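Local structure of delta-aminolevulinic acid dehydratase (Toxoplasma gondii ME49, 3OBK) at residues A[72-76]-A[117-122]; A[287-293]-A[326-332]. The protein catalyses the condensation of two molecules of 5-aminolevulinic acid into porphobilinogen, an early step of tetrapyrrole (haem) biosynthesis. All blocks are in the same frame, centred on the assembly; numbering follows the deposited sequence.

Contact 1 of 2, residues A[72-76]-A[117-122]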
loop_
_atom_site.group_PDB
_atom_site.type_symbol
_atom_site.label_atom_id
_atom_site.label_comp_id
_atom_site.label_asym_id
_atom_site.label_seq_id
_atom_site.Cartn_x
_atom_site.Cartn_y
_atom_site.Cartn_z
ATOM N N MET A 72 -31.469 -9.574 41.556
ATOM C CA MET A 72 -31.880 -8.325 40.967
ATOM C C MET A 72 -31.488 -7.136 41.847
ATOM O O MET A 72 -30.961 -6.168 41.373
ATOM C CB MET A 72 -33.381 -8.311 40.714
ATOM C CG MET A 72 -33.819 -7.100 39.923
ATOM S SD MET A 72 -33.369 -7.317 38.207
ATOM C CE MET A 72 -34.695 -8.456 37.747
ATOM N N GLU A 73 -31.764 -7.213 43.132
ATOM C CA GLU A 73 -31.458 -6.104 44.030
ATOM C C GLU A 73 -29.940 -5.793 44.009
ATOM O O GLU A 73 -29.536 -4.652 43.911
ATOM C CB GLU A 73 -31.938 -6.461 45.438
ATOM C CG GLU A 73 -31.905 -5.330 46.386
ATOM C CD GLU A 73 -31.348 -5.715 47.785
ATOM O OE1 GLU A 73 -32.140 -6.194 48.669
ATOM O OE2 GLU A 73 -30.105 -5.499 47.975
ATOM N N ASP A 74 -29.115 -6.827 44.086
ATOM C CA ASP A 74 -27.666 -6.666 44.115
ATOM C C ASP A 74 -27.116 -6.219 42.757
ATOM O O ASP A 74 -26.092 -5.526 42.709
ATOM C CB ASP A 74 -26.963 -7.965 44.575
ATOM C CG ASP A 74 -26.966 -8.141 46.109
ATOM O OD1 ASP A 74 -27.354 -7.199 46.824
ATOM O OD2 ASP A 74 -26.571 -9.227 46.590
ATOM N N LEU A 75 -27.800 -6.600 41.671
ATOM C CA LEU A 75 -27.489 -6.059 40.336
ATOM C C LEU A 75 -27.537 -4.541 40.336
ATOM O O LEU A 75 -26.593 -3.893 39.924
ATOM C CB LEU A 75 -28.435 -6.599 39.263
ATOM C CG LEU A 75 -28.218 -6.122 37.829
ATOM C CD1 LEU A 75 -26.815 -6.502 37.252
ATOM C CD2 LEU A 75 -29.327 -6.659 36.936
ATOM N N LEU A 76 -28.642 -3.987 40.807
ATOM C CA LEU A 76 -28.754 -2.550 40.927
ATOM C C LEU A 76 -27.652 -1.990 41.834
ATOM O O LEU A 76 -27.063 -0.984 41.497
ATOM C CB LEU A 76 -30.125 -2.143 41.439
ATOM C CG LEU A 76 -31.397 -2.693 40.762
ATOM C CD1 LEU A 76 -32.604 -1.858 41.182
ATOM C CD2 LEU A 76 -31.343 -2.785 39.227
ATOM N N ARG A 117 -36.540 -8.012 32.396
ATOM C CA ARG A 117 -36.870 -7.359 33.669
ATOM C C ARG A 117 -35.638 -6.674 34.274
ATOM O O ARG A 117 -35.753 -5.620 34.891
ATOM C CB ARG A 117 -37.459 -8.360 34.670
ATOM C CG ARG A 117 -38.862 -8.792 34.354
ATOM C CD ARG A 117 -39.427 -9.710 35.459
ATOM N NE ARG A 117 -39.067 -11.123 35.256
ATOM C CZ ARG A 117 -38.321 -11.886 36.063
ATOM N NH1 ARG A 117 -38.131 -13.149 35.716
ATOM N NH2 ARG A 117 -37.767 -11.431 37.201
ATOM N N ALA A 118 -34.471 -7.280 34.108
ATOM C CA ALA A 118 -33.236 -6.700 34.610
ATOM C C ALA A 118 -32.949 -5.387 33.913
ATOM O O ALA A 118 -32.547 -4.409 34.555
ATOM C CB ALA A 118 -32.080 -7.659 34.422
ATOM N N ILE A 119 -33.168 -5.369 32.603
ATOM C CA ILE A 119 -32.982 -4.161 31.815
ATOM C C ILE A 119 -33.961 -3.070 32.235
ATOM O O ILE A 119 -33.567 -1.931 32.426
ATOM C CB ILE A 119 -33.182 -4.431 30.320
ATOM C CG1 ILE A 119 -32.054 -5.296 29.769
ATOM C CG2 ILE A 119 -33.284 -3.119 29.542
ATOM C CD1 ILE A 119 -32.266 -5.665 28.318
ATOM N N MET A 120 -35.234 -3.415 32.366
ATOM C CA MET A 120 -36.232 -2.426 32.785
ATOM C C MET A 120 -35.933 -1.910 34.161
ATOM O O MET A 120 -36.037 -0.730 34.397
ATOM C CB MET A 120 -37.651 -2.988 32.747
ATOM C CG MET A 120 -38.230 -3.082 31.331
ATOM S SD MET A 120 -39.845 -3.901 31.297
ATOM C CE MET A 120 -39.421 -5.601 30.925
ATOM N N ALA A 121 -35.525 -2.792 35.055
ATOM C CA ALA A 121 -35.198 -2.389 36.412
ATOM C C ALA A 121 -33.970 -1.450 36.454
ATOM O O ALA A 121 -33.943 -0.490 37.201
ATOM C CB ALA A 121 -34.994 -3.621 37.289
ATOM N N LEU A 122 -32.965 -1.727 35.638
ATOM C CA LEU A 122 -31.750 -0.927 35.644
ATOM C C LEU A 122 -32.023 0.430 35.050
ATOM O O LEU A 122 -31.582 1.444 35.583
ATOM C CB LEU A 122 -30.635 -1.631 34.885
ATOM C CG LEU A 122 -29.949 -2.706 35.698
ATOM C CD1 LEU A 122 -29.078 -3.565 34.825
ATOM C CD2 LEU A 122 -29.134 -2.087 36.798
#
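Leu75 crosses Leu122 at about a right angle on the buried side of a purely apolar helix-helix contact, its CD2 sitting 3.8 Å from Leu122 CD1 and 3.9 Å from Ala118 CB; one leucine branch thus touches residues one turn apart. Leu76 and Leu122 meet through single methyl groups, CD2 of Leu76 lying 3.4 Å from CD2 of Leu122, and this closest pair bridges to the partly exposed side. Nothing polar joins the segments. Their axes cross at 44°, 10.3 Å apart at closest, with Met72 and Leu75 pointing toward the other helix. On the partly exposed side Met72, with CG anti to the backbone N (chi1 -172°) and the chain then bent at chi2 and chi3, lays its sulfur on the facing helix, SD 3.7 Å from Ala118 CA and 4.1 Å from Ala121 CB. Its CE reaches Arg117 CB at 4.1 Å, touching the aliphatic root of a side chain whose guanidinium is hydrogen-bonded to the backbone O of Asp112 and salt-bridged to Asp54. Beneath the two helices lies the sheet: Leu75 rests on Leu50 and Val52 of strand 46-53, while Leu122 packs on Leu92 of strand 89-95 and Leu131 of strand 130-135.

Contact 2 of 2, residues A[287-293]-A[326-332]. With PBG (3-[5-(aminomethyl)-4-(carboxymethyl)-1H-pyrrol-3-yl]propanoic acid), chain L.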
loop_
_atom_site.group_PDB
_atom_site.type_symbol
_atom_site.label_atom_id
_atom_site.label_comp_id
_atom_site.label_asym_id
_atom_site.label_seq_id
_atom_site.Cartn_x
_atom_site.Cartn_y
_atom_site.Cartn_z
ATOM N N MET A 287 -13.867 -0.662 17.531
ATOM C CA MET A 287 -13.458 -1.989 17.931
ATOM C C MET A 287 -13.646 -2.193 19.416
ATOM O O MET A 287 -13.399 -1.305 20.205
ATOM C CB MET A 287 -11.982 -2.221 17.597
ATOM C CG MET A 287 -11.595 -2.254 16.114
ATOM S SD MET A 287 -12.599 -3.322 15.072
ATOM C CE MET A 287 -12.246 -4.956 15.695
ATOM N N VAL A 288 -14.082 -3.391 19.773
ATOM C CA VAL A 288 -14.227 -3.804 21.151
ATOM C C VAL A 288 -13.532 -5.120 21.288
ATOM O O VAL A 288 -13.513 -5.915 20.367
ATOM C CB VAL A 288 -15.740 -3.938 21.565
ATOM C CG1 VAL A 288 -15.880 -4.038 23.041
ATOM C CG2 VAL A 288 -16.538 -2.742 21.070
ATOM N N ALA A 289 -12.918 -5.334 22.437
ATOM C CA ALA A 289 -12.260 -6.601 22.760
ATOM C C ALA A 289 -12.865 -7.144 24.063
ATOM O O ALA A 289 -13.319 -6.376 24.886
ATOM C CB ALA A 289 -10.789 -6.391 22.880
ATOM N N TYR A 290 -12.901 -8.463 24.230
ATOM C CA TYR A 290 -13.465 -9.077 25.425
ATOM C C TYR A 290 -12.365 -9.829 26.173
ATOM O O TYR A 290 -11.816 -10.815 25.678
ATOM C CB TYR A 290 -14.571 -10.041 25.048
ATOM C CG TYR A 290 -15.626 -10.273 26.107
ATOM C CD1 TYR A 290 -15.307 -10.704 27.390
ATOM C CD2 TYR A 290 -16.970 -10.110 25.802
ATOM C CE1 TYR A 290 -16.325 -10.949 28.356
ATOM C CE2 TYR A 290 -17.972 -10.330 26.745
ATOM C CZ TYR A 290 -17.655 -10.750 28.006
ATOM O OH TYR A 290 -18.703 -10.959 28.878
ATOM N N HIS A 291 -12.061 -9.327 27.371
ATOM C CA HIS A 291 -11.205 -9.985 28.331
ATOM C C HIS A 291 -12.060 -11.028 29.061
ATOM O O HIS A 291 -12.772 -10.681 30.017
ATOM C CB HIS A 291 -10.668 -8.937 29.300
ATOM C CG HIS A 291 -9.539 -9.404 30.161
ATOM N ND1 HIS A 291 -9.435 -9.055 31.492
ATOM C CD2 HIS A 291 -8.461 -10.173 29.885
ATOM C CE1 HIS A 291 -8.330 -9.582 31.993
ATOM N NE2 HIS A 291 -7.718 -10.262 31.039
ATOM N N VAL A 292 -12.003 -12.279 28.604
ATOM C CA VAL A 292 -13.021 -13.258 28.936
ATOM C C VAL A 292 -12.788 -13.955 30.268
ATOM O O VAL A 292 -11.694 -13.912 30.829
ATOM C CB VAL A 292 -13.146 -14.344 27.860
ATOM C CG1 VAL A 292 -13.344 -13.725 26.495
ATOM C CG2 VAL A 292 -11.948 -15.285 27.886
ATOM N N SER A 293 -13.839 -14.625 30.749
ATOM C CA SER A 293 -13.862 -15.237 32.062
ATOM C C SER A 293 -12.606 -16.038 32.362
ATOM O O SER A 293 -12.059 -15.974 33.443
ATOM C CB SER A 293 -15.070 -16.152 32.149
ATOM O OG SER A 293 -14.990 -17.219 31.209
ATOM N N ALA A 326 -8.171 -1.594 20.675
ATOM C CA ALA A 326 -9.519 -1.602 21.266
ATOM C C ALA A 326 -9.933 -0.182 21.617
ATOM O O ALA A 326 -9.263 0.500 22.395
ATOM C CB ALA A 326 -9.582 -2.438 22.505
ATOM N N ASP A 327 -11.043 0.254 21.048
ATOM C CA ASP A 327 -11.676 1.435 21.546
ATOM C C ASP A 327 -12.274 1.158 22.919
ATOM O O ASP A 327 -12.111 1.954 23.830
ATOM C CB ASP A 327 -12.727 1.900 20.563
ATOM C CG ASP A 327 -12.123 2.276 19.243
ATOM O OD1 ASP A 327 -11.299 3.215 19.222
ATOM O OD2 ASP A 327 -12.453 1.617 18.239
ATOM N N ALA A 328 -12.939 0.029 23.081
ATOM C CA ALA A 328 -13.538 -0.329 24.384
ATOM C C ALA A 328 -13.099 -1.727 24.707
ATOM O O ALA A 328 -12.840 -2.504 23.786
ATOM C CB ALA A 328 -15.047 -0.267 24.320
ATOM N N VAL A 329 -13.036 -2.062 25.995
ATOM C CA VAL A 329 -12.695 -3.414 26.438
ATOM C C VAL A 329 -13.774 -3.904 27.397
ATOM O O VAL A 329 -14.085 -3.224 28.345
ATOM C CB VAL A 329 -11.349 -3.383 27.185
ATOM C CG1 VAL A 329 -10.931 -4.761 27.628
ATOM C CG2 VAL A 329 -10.258 -2.733 26.277
ATOM N N ALA A 330 -14.367 -5.066 27.136
ATOM C CA ALA A 330 -15.290 -5.685 28.083
ATOM C C ALA A 330 -14.431 -6.475 29.074
ATOM O O ALA A 330 -13.655 -7.334 28.661
ATOM C CB ALA A 330 -16.284 -6.588 27.370
ATOM N N THR A 331 -14.518 -6.185 30.369
ATOM C CA THR A 331 -13.658 -6.904 31.313
ATOM C C THR A 331 -14.279 -7.017 32.675
ATOM O O THR A 331 -14.822 -6.054 33.156
ATOM C CB THR A 331 -12.237 -6.257 31.431
ATOM O OG1 THR A 331 -11.490 -6.895 32.477
ATOM C CG2 THR A 331 -12.339 -4.771 31.699
ATOM N N TYR A 332 -14.167 -8.193 33.305
ATOM C CA TYR A 332 -14.705 -8.408 34.652
ATOM C C TYR A 332 -13.909 -7.597 35.685
ATOM O O TYR A 332 -14.378 -7.400 36.813
ATOM C CB TYR A 332 -14.768 -9.910 34.988
ATOM C CG TYR A 332 -15.613 -10.666 33.992
ATOM C CD1 TYR A 332 -16.987 -10.616 34.044
ATOM C CD2 TYR A 332 -15.026 -11.379 32.957
ATOM C CE1 TYR A 332 -17.750 -11.279 33.134
ATOM C CE2 TYR A 332 -15.773 -12.052 32.030
ATOM C CZ TYR A 332 -17.151 -12.003 32.108
ATOM O OH TYR A 332 -17.919 -12.668 31.161
HETATM C CHA PBG L . -22.643 -16.961 24.667
HETATM C C1A PBG L . -21.501 -16.270 25.337
HETATM C C2A PBG L . -20.331 -16.866 25.800
HETATM C C3A PBG L . -19.571 -15.843 26.337
HETATM C C4A PBG L . -20.251 -14.661 26.106
HETATM N NA PBG L . -21.425 -14.945 25.528
HETATM C C5A PBG L . -19.996 -18.335 25.898
HETATM C C6A PBG L . -19.773 -19.051 24.637
HETATM O O1A PBG L . -20.226 -18.514 23.591
HETATM O O2A PBG L . -19.236 -20.182 24.644
HETATM C C7A PBG L . -18.272 -16.012 27.024
HETATM C C8A PBG L . -17.761 -14.848 27.788
HETATM C C9A PBG L . -16.644 -15.069 28.721
HETATM O O3A PBG L . -16.499 -14.256 29.629
HETATM O O4A PBG L . -16.034 -16.145 28.820
HETATM N N1 PBG L . -22.914 -16.649 23.302
#
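Tyr332 OH donates a hydrogen bond of 2.6 Å to O3A of the propanoate carboxylate of porphobilinogen and accepts one from Tyr290 OH, the two phenol oxygens 3.0 Å apart. Tyr290, itself lining the pocket, helps to orient the phenol that binds the product. The same carboxylate is gripped by Ser293, whose N donates to O3A at 2.9 Å and whose OG donates to O4A at 2.8 Å; chi1 of 63° sets OG beside its own amide, and the two reach both oxygens of one carboxylate. At the far end Met287 N gives an almost straight bond (172°) to the anti lone pair of Asp327 OD2, an oxygen that also pairs with Arg247 of a neighbouring subunit. Between these ends the parallel strands are laced by backbone bonds, among them Ala330 N to Ala289 O at 2.8 Å. His291 ND1 and Thr331 OG1 share a further bond at the edge of the imidazole, 3.1 Å long. Packing completes the contact: Ala330 CB sits over one face of the Tyr290 ring in a CH-pi contact, 4.0 Å from its centroid, and Val288 meets Ala328. Val292 is the N-cap of helix 293-305, and the bonds from Ser293 place the carboxylate at that helix start, whose dipole would probably favour its negative charge: strand ends and helix start together form a carboxylate-binding corner of the product site.

Overall arrangement
Followed from the N terminus, the chain closes contact 1 first: helix 72-84 leads into strand 89-95, and after a connecting stretch helix 114-125 returns to lie beside the first helix, joining neighbouring helices on the outside of the TIM barrel. Contact 2 opens only much later, when strand 287-291, helices 293-305 and 310-324 and strand 328-331 form a beta-alpha-beta crossover that joins two adjacent parallel strands of the barrel through helices on its outside. The loops are therefore in series, neither nested nor crossed. The centres of contact 1 and contact 2 lie about 22 Å apart. Strand 46-53 connects them: it pairs with 328-331 of contact 2 and lies under Leu75 of contact 1.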